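PDB 3KMI: putative membrane protein COG4129, which is of unknown function but probably forms part of a membrane exporter of aromatic acids, here represented by its helical C-terminal domain. Local coordinates for residues I23-I28 with T162-F167; R43-L48 with I87-Y92. All coordinates share one frame; numbering follows the deposited sequence. Where two conformers were deposited one is given.

Interaction 1 (I23-I28 with T162-F167); sequences IVLIDI and TELKQF
The backbones of segments 23-28 and 162-167 come nearest at Leu25 and Phe167, whose CA atoms are 10.0 Å apart; the two segments run antiparallel near the centre of the chain. They belong to helices 7-33 and 148-176, the first and last of six helices in an all-helical bundle, so the contact joins these two helices near the middle of the putative aromatic acid exporter C-terminal domain. At this spacing the backbones stay apart, and the gap is filled by large apolar side chains.

Leu25 does the bridging from one side, Phe167 from the other, their side chains approaching from opposite directions. With CG turned opposite its own backbone N (chi1 -172°), the phenylalanine ring reaches out of its helix toward helix 7-33. CD1 of Leu25 lies over one face of that ring, while CD2 of Leu25 comes within 3.9 Å of Phe167 CE2. The branched leucine can therefore spread both methyls against a flat aromatic group, an apt pairing in a buried layer where neither side chain has a polar atom to satisfy.

Leu164, one turn before Phe167, adds a second, lighter contact. Its first bond does not aim at helix 7-33, but its end comes nearer. Other apolar side chains pack around these residues: Ile112 and Ile115 of helix 103-117 touch Leu25, and Leu108 and Leu132 touch Leu164. The backbone O of Phe167 accepts a hydrogen bond from Gln84 NE2 of helix 68-95. Between the two leucines the methyls just meet, Leu25 CD1 lying 4.3 Å from Leu164 CD2.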
# COMPACT_ATOMS: atom_id res chain seq x y z
N ILE A 23 -13.38 -9.74 8.40
CA ILE A 23 -13.40 -11.18 8.16
C ILE A 23 -12.17 -11.63 7.34
O ILE A 23 -11.52 -12.61 7.69
CB ILE A 23 -14.70 -11.63 7.46
CG1 ILE A 23 -15.84 -11.64 8.47
CG2 ILE A 23 -14.53 -13.04 6.92
CD1 ILE A 23 -17.28 -11.81 7.86
N VAL A 24 -11.87 -10.91 6.27
CA VAL A 24 -10.74 -11.23 5.40
C VAL A 24 -9.45 -11.00 6.21
O VAL A 24 -8.51 -11.75 6.09
CB VAL A 24 -10.73 -10.39 4.09
CG1 VAL A 24 -9.43 -10.66 3.28
CG2 VAL A 24 -11.97 -10.71 3.22
N LEU A 25 -9.40 -9.91 6.97
CA LEU A 25 -8.21 -9.64 7.79
C LEU A 25 -7.90 -10.80 8.75
O LEU A 25 -6.74 -11.24 8.90
CB LEU A 25 -8.38 -8.30 8.54
CG LEU A 25 -7.15 -7.84 9.31
CD1 LEU A 25 -6.05 -7.30 8.36
CD2 LEU A 25 -7.48 -6.74 10.36
N ILE A 26 -8.93 -11.29 9.42
CA ILE A 26 -8.76 -12.41 10.35
C ILE A 26 -8.32 -13.69 9.60
O ILE A 26 -7.52 -14.48 10.11
CB ILE A 26 -10.08 -12.63 11.15
CG1 ILE A 26 -10.30 -11.46 12.11
CG2 ILE A 26 -10.08 -13.97 11.87
CD1 ILE A 26 -11.78 -11.20 12.48
N ASP A 27 -8.86 -13.89 8.39
CA ASP A 27 -8.41 -15.03 7.55
C ASP A 27 -6.92 -14.93 7.35
O ASP A 27 -6.24 -15.94 7.42
CB ASP A 27 -9.02 -15.03 6.15
CG ASP A 27 -10.49 -15.33 6.14
OD1 ASP A 27 -10.97 -15.92 7.12
OD2 ASP A 27 -11.15 -14.98 5.13
N ILE A 28 -6.43 -13.71 7.07
CA ILE A 28 -4.98 -13.48 6.92
C ILE A 28 -4.17 -13.87 8.19
O ILE A 28 -3.19 -14.66 8.13
CB ILE A 28 -4.67 -12.04 6.43
CG1 ILE A 28 -5.11 -11.91 4.96
CG2 ILE A 28 -3.18 -11.72 6.57
CD1 ILE A 28 -5.44 -10.45 4.55
N THR A 162 4.13 -2.50 7.45
CA THR A 162 3.90 -1.35 6.59
C THR A 162 2.45 -1.28 6.14
O THR A 162 1.82 -0.22 6.23
CB THR A 162 4.86 -1.32 5.38
OG1 THR A 162 6.20 -1.20 5.86
CG2 THR A 162 4.56 -0.16 4.53
N GLU A 163 1.93 -2.39 5.66
CA GLU A 163 0.54 -2.45 5.18
C GLU A 163 -0.44 -2.21 6.34
O GLU A 163 -1.40 -1.44 6.22
CB GLU A 163 0.26 -3.80 4.51
CG GLU A 163 1.06 -4.01 3.22
CD GLU A 163 0.79 -2.95 2.15
OE1 GLU A 163 -0.37 -2.49 1.95
OE2 GLU A 163 1.76 -2.56 1.47
N LEU A 164 -0.14 -2.80 7.49
CA LEU A 164 -0.99 -2.65 8.65
C LEU A 164 -1.08 -1.21 9.16
O LEU A 164 -2.10 -0.83 9.71
CB LEU A 164 -0.56 -3.59 9.79
CG LEU A 164 -0.90 -5.07 9.58
CD1 LEU A 164 -0.28 -5.83 10.80
CD2 LEU A 164 -2.45 -5.31 9.57
N LYS A 165 -0.03 -0.42 9.01
CA LYS A 165 -0.09 0.97 9.45
C LYS A 165 -1.14 1.71 8.63
O LYS A 165 -1.97 2.42 9.17
CB LYS A 165 1.27 1.67 9.33
CG LYS A 165 1.33 3.03 10.00
CD LYS A 165 2.74 3.62 9.88
CE LYS A 165 2.87 4.95 10.59
NZ LYS A 165 4.28 5.36 10.54
N GLN A 166 -1.08 1.54 7.31
CA GLN A 166 -2.08 2.19 6.45
C GLN A 166 -3.48 1.64 6.70
O GLN A 166 -4.41 2.41 6.70
CB GLN A 166 -1.73 2.11 4.98
CG GLN A 166 -2.62 3.13 4.19
CD GLN A 166 -2.48 4.60 4.70
OE1 GLN A 166 -1.36 5.13 4.85
NE2 GLN A 166 -3.61 5.26 4.93
N PHE A 167 -3.62 0.33 6.93
CA PHE A 167 -4.91 -0.24 7.34
C PHE A 167 -5.52 0.46 8.57
O PHE A 167 -6.72 0.79 8.60
CB PHE A 167 -4.77 -1.75 7.62
CG PHE A 167 -6.08 -2.43 7.87
CD1 PHE A 167 -6.77 -3.02 6.82
CD2 PHE A 167 -6.65 -2.43 9.16
CE1 PHE A 167 -7.96 -3.64 7.02
CE2 PHE A 167 -7.86 -3.03 9.38
CZ PHE A 167 -8.53 -3.65 8.30

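Interaction 2 (R43-L48 with I87-Y92); sequences RDLYTL and ILENLY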
# COMPACT_ATOMS: atom_id res chain seq x y z
N ARG A 43 -13.00 -17.21 -0.68
CA ARG A 43 -14.44 -17.03 -0.59
C ARG A 43 -14.76 -15.69 0.04
O ARG A 43 -15.63 -14.97 -0.44
CB ARG A 43 -15.06 -18.18 0.22
CG ARG A 43 -16.56 -18.06 0.48
CD ARG A 43 -17.34 -17.91 -0.83
NE ARG A 43 -17.19 -19.07 -1.71
CZ ARG A 43 -17.02 -19.01 -3.03
NH1 ARG A 43 -16.95 -17.83 -3.66
NH2 ARG A 43 -16.90 -20.13 -3.73
N ASP A 44 -14.04 -15.34 1.10
CA ASP A 44 -14.38 -14.12 1.85
C ASP A 44 -14.02 -12.84 1.11
O ASP A 44 -14.74 -11.84 1.21
CB ASP A 44 -13.71 -14.14 3.22
CG ASP A 44 -14.29 -15.24 4.15
OD1 ASP A 44 -15.44 -15.68 3.94
OD2 ASP A 44 -13.57 -15.63 5.11
N LEU A 45 -12.90 -12.87 0.39
CA LEU A 45 -12.53 -11.79 -0.51
C LEU A 45 -13.50 -11.59 -1.67
O LEU A 45 -13.88 -10.47 -1.98
CB LEU A 45 -11.11 -12.00 -1.04
CG LEU A 45 -10.66 -10.98 -2.11
CD1 LEU A 45 -10.53 -9.55 -1.49
CD2 LEU A 45 -9.33 -11.43 -2.73
N TYR A 46 -13.91 -12.68 -2.30
CA TYR A 46 -14.94 -12.60 -3.31
C TYR A 46 -16.24 -11.98 -2.78
O TYR A 46 -16.84 -11.17 -3.45
CB TYR A 46 -15.24 -13.97 -3.90
CG TYR A 46 -16.26 -13.88 -5.00
CD1 TYR A 46 -15.96 -13.22 -6.20
CD2 TYR A 46 -17.55 -14.40 -4.82
CE1 TYR A 46 -16.92 -13.14 -7.24
CE2 TYR A 46 -18.52 -14.31 -5.85
CZ TYR A 46 -18.18 -13.68 -7.05
OH TYR A 46 -19.12 -13.58 -8.06
N THR A 47 -16.67 -12.37 -1.60
CA THR A 47 -17.90 -11.81 -1.02
C THR A 47 -17.76 -10.29 -0.82
O THR A 47 -18.66 -9.49 -1.13
CB THR A 47 -18.21 -12.46 0.37
OG1 THR A 47 -18.34 -13.87 0.23
CG2 THR A 47 -19.48 -11.84 1.03
N LEU A 48 -16.63 -9.89 -0.27
CA LEU A 48 -16.33 -8.48 -0.06
C LEU A 48 -16.25 -7.73 -1.38
O LEU A 48 -16.83 -6.64 -1.49
CB LEU A 48 -15.04 -8.30 0.72
CG LEU A 48 -14.38 -6.90 0.70
CD1 LEU A 48 -15.21 -5.98 1.56
CD2 LEU A 48 -12.96 -6.98 1.24
N ILE A 87 -5.18 -3.42 0.48
CA ILE A 87 -4.16 -3.69 1.53
C ILE A 87 -4.30 -5.15 1.99
O ILE A 87 -3.29 -5.82 2.24
CB ILE A 87 -4.31 -2.73 2.72
CG1 ILE A 87 -3.84 -1.32 2.35
CG2 ILE A 87 -3.54 -3.22 4.00
CD1 ILE A 87 -4.34 -0.26 3.37
N LEU A 88 -5.53 -5.63 2.09
CA LEU A 88 -5.77 -7.06 2.35
C LEU A 88 -5.10 -7.95 1.32
O LEU A 88 -4.42 -8.93 1.67
CB LEU A 88 -7.28 -7.39 2.43
CG LEU A 88 -8.07 -6.80 3.62
CD1 LEU A 88 -9.60 -6.95 3.40
CD2 LEU A 88 -7.63 -7.47 4.94
N GLU A 89 -5.31 -7.61 0.04
CA GLU A 89 -4.61 -8.36 -1.02
C GLU A 89 -3.08 -8.28 -0.90
O GLU A 89 -2.41 -9.28 -1.12
CB GLU A 89 -5.06 -7.85 -2.39
CG GLU A 89 -6.49 -8.23 -2.66
CD GLU A 89 -6.92 -7.84 -4.07
OE1 GLU A 89 -6.84 -6.66 -4.44
OE2 GLU A 89 -7.30 -8.73 -4.81
N ASN A 90 -2.55 -7.10 -0.57
CA ASN A 90 -1.11 -6.96 -0.33
C ASN A 90 -0.62 -7.84 0.84
O ASN A 90 0.41 -8.50 0.72
CB ASN A 90 -0.73 -5.50 -0.07
CG ASN A 90 -1.04 -4.58 -1.23
OD1 ASN A 90 -1.28 -5.03 -2.37
ND2 ASN A 90 -1.00 -3.28 -0.96
N LEU A 91 -1.35 -7.83 1.95
CA LEU A 91 -1.00 -8.68 3.08
C LEU A 91 -1.01 -10.14 2.66
O LEU A 91 -0.03 -10.85 2.87
CB LEU A 91 -1.96 -8.45 4.24
CG LEU A 91 -1.74 -7.08 4.89
CD1 LEU A 91 -2.97 -6.68 5.67
CD2 LEU A 91 -0.51 -7.09 5.78
N TYR A 92 -2.11 -10.58 2.04
CA TYR A 92 -2.22 -11.98 1.59
C TYR A 92 -1.02 -12.41 0.75
O TYR A 92 -0.46 -13.50 0.99
CB TYR A 92 -3.52 -12.22 0.79
CG TYR A 92 -3.61 -13.65 0.23
CD1 TYR A 92 -4.00 -14.71 1.05
CD2 TYR A 92 -3.33 -13.92 -1.11
CE1 TYR A 92 -4.11 -16.04 0.55
CE2 TYR A 92 -3.43 -15.24 -1.62
CZ TYR A 92 -3.81 -16.28 -0.77
OH TYR A 92 -3.91 -17.56 -1.24
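Glu89 and Leu45 face each other on antiparallel segments, their CA atoms 8.6 Å apart, and the glutamate side chain can be traced outward along the leucine. Glu89 CB, 5.6 Å from Leu45 CD2, does not yet touch. Glu89 CG comes in to 4.3 Å from Leu45 CD2, which brings the aliphatic part of the glutamate beside that methyl. The carboxylate carbon, Glu89 CD, is slightly farther off, 4.5 Å from Leu45 CD2, and Glu89 OE2 makes the nearest approach, 4.0 Å from Leu45 CD2. The other oxygen, OE1, has a long, weak ion pair with Arg85 NE one turn earlier on the same helix. The chain can run out like this because it is extended beyond CG (chi2 -175°), and it meets the leucine side chain at about a right angle. A glutamate suits this margin: its methylenes can pack while its charged end stays at the partly exposed border.

The contact pairs helix 41-61 with helix 68-95, consecutive antiparallel helices that form a helical hairpin within the bundle. One turn beyond Leu45, Leu48, which is buried, is directed toward segment 87-92, and its CD2 lies 4.0 Å from Leu88 CD1. The two leucine side chains meet at a slant, methyl against methyl, an apolar pair suited to the interior, and Leu88 also packs on Val24 and Ile28 of helix 7-33. Arg85 touches both Leu45 and Leu48. Within segment 43-48, Thr47 folds its hydroxyl back on its own helix: OG1 donates to Arg43 O at 3.0 Å, from the opposite face of the carbonyl plane to Thr47 N.

Interaction 2 is nested within the chain loop that interaction 1 closes, and their centres lie 9 Å apart, so four of the six helices meet around one region of the bundle. Leu88 links them through packing: Ile28 CD1 approaches Leu88 O at 3.4 Å. Glu163 OE1 and Asn90 ND2, 3.1 Å apart, probably form a hydrogen bond between helices 148-176 and 68-95. The contacts also touch where Asp27 OD2 and Asp44 OD2 stand 2.5 Å apart; one acid is probably protonated, though so short a separation is doubtful. Thr162 OG1 hydrogen-bonds Tyr94 OH of the second subunit, and Thr162 and Glu163 pack on Asn90 of that subunit, so segment 162-167 takes part in the dimer interface.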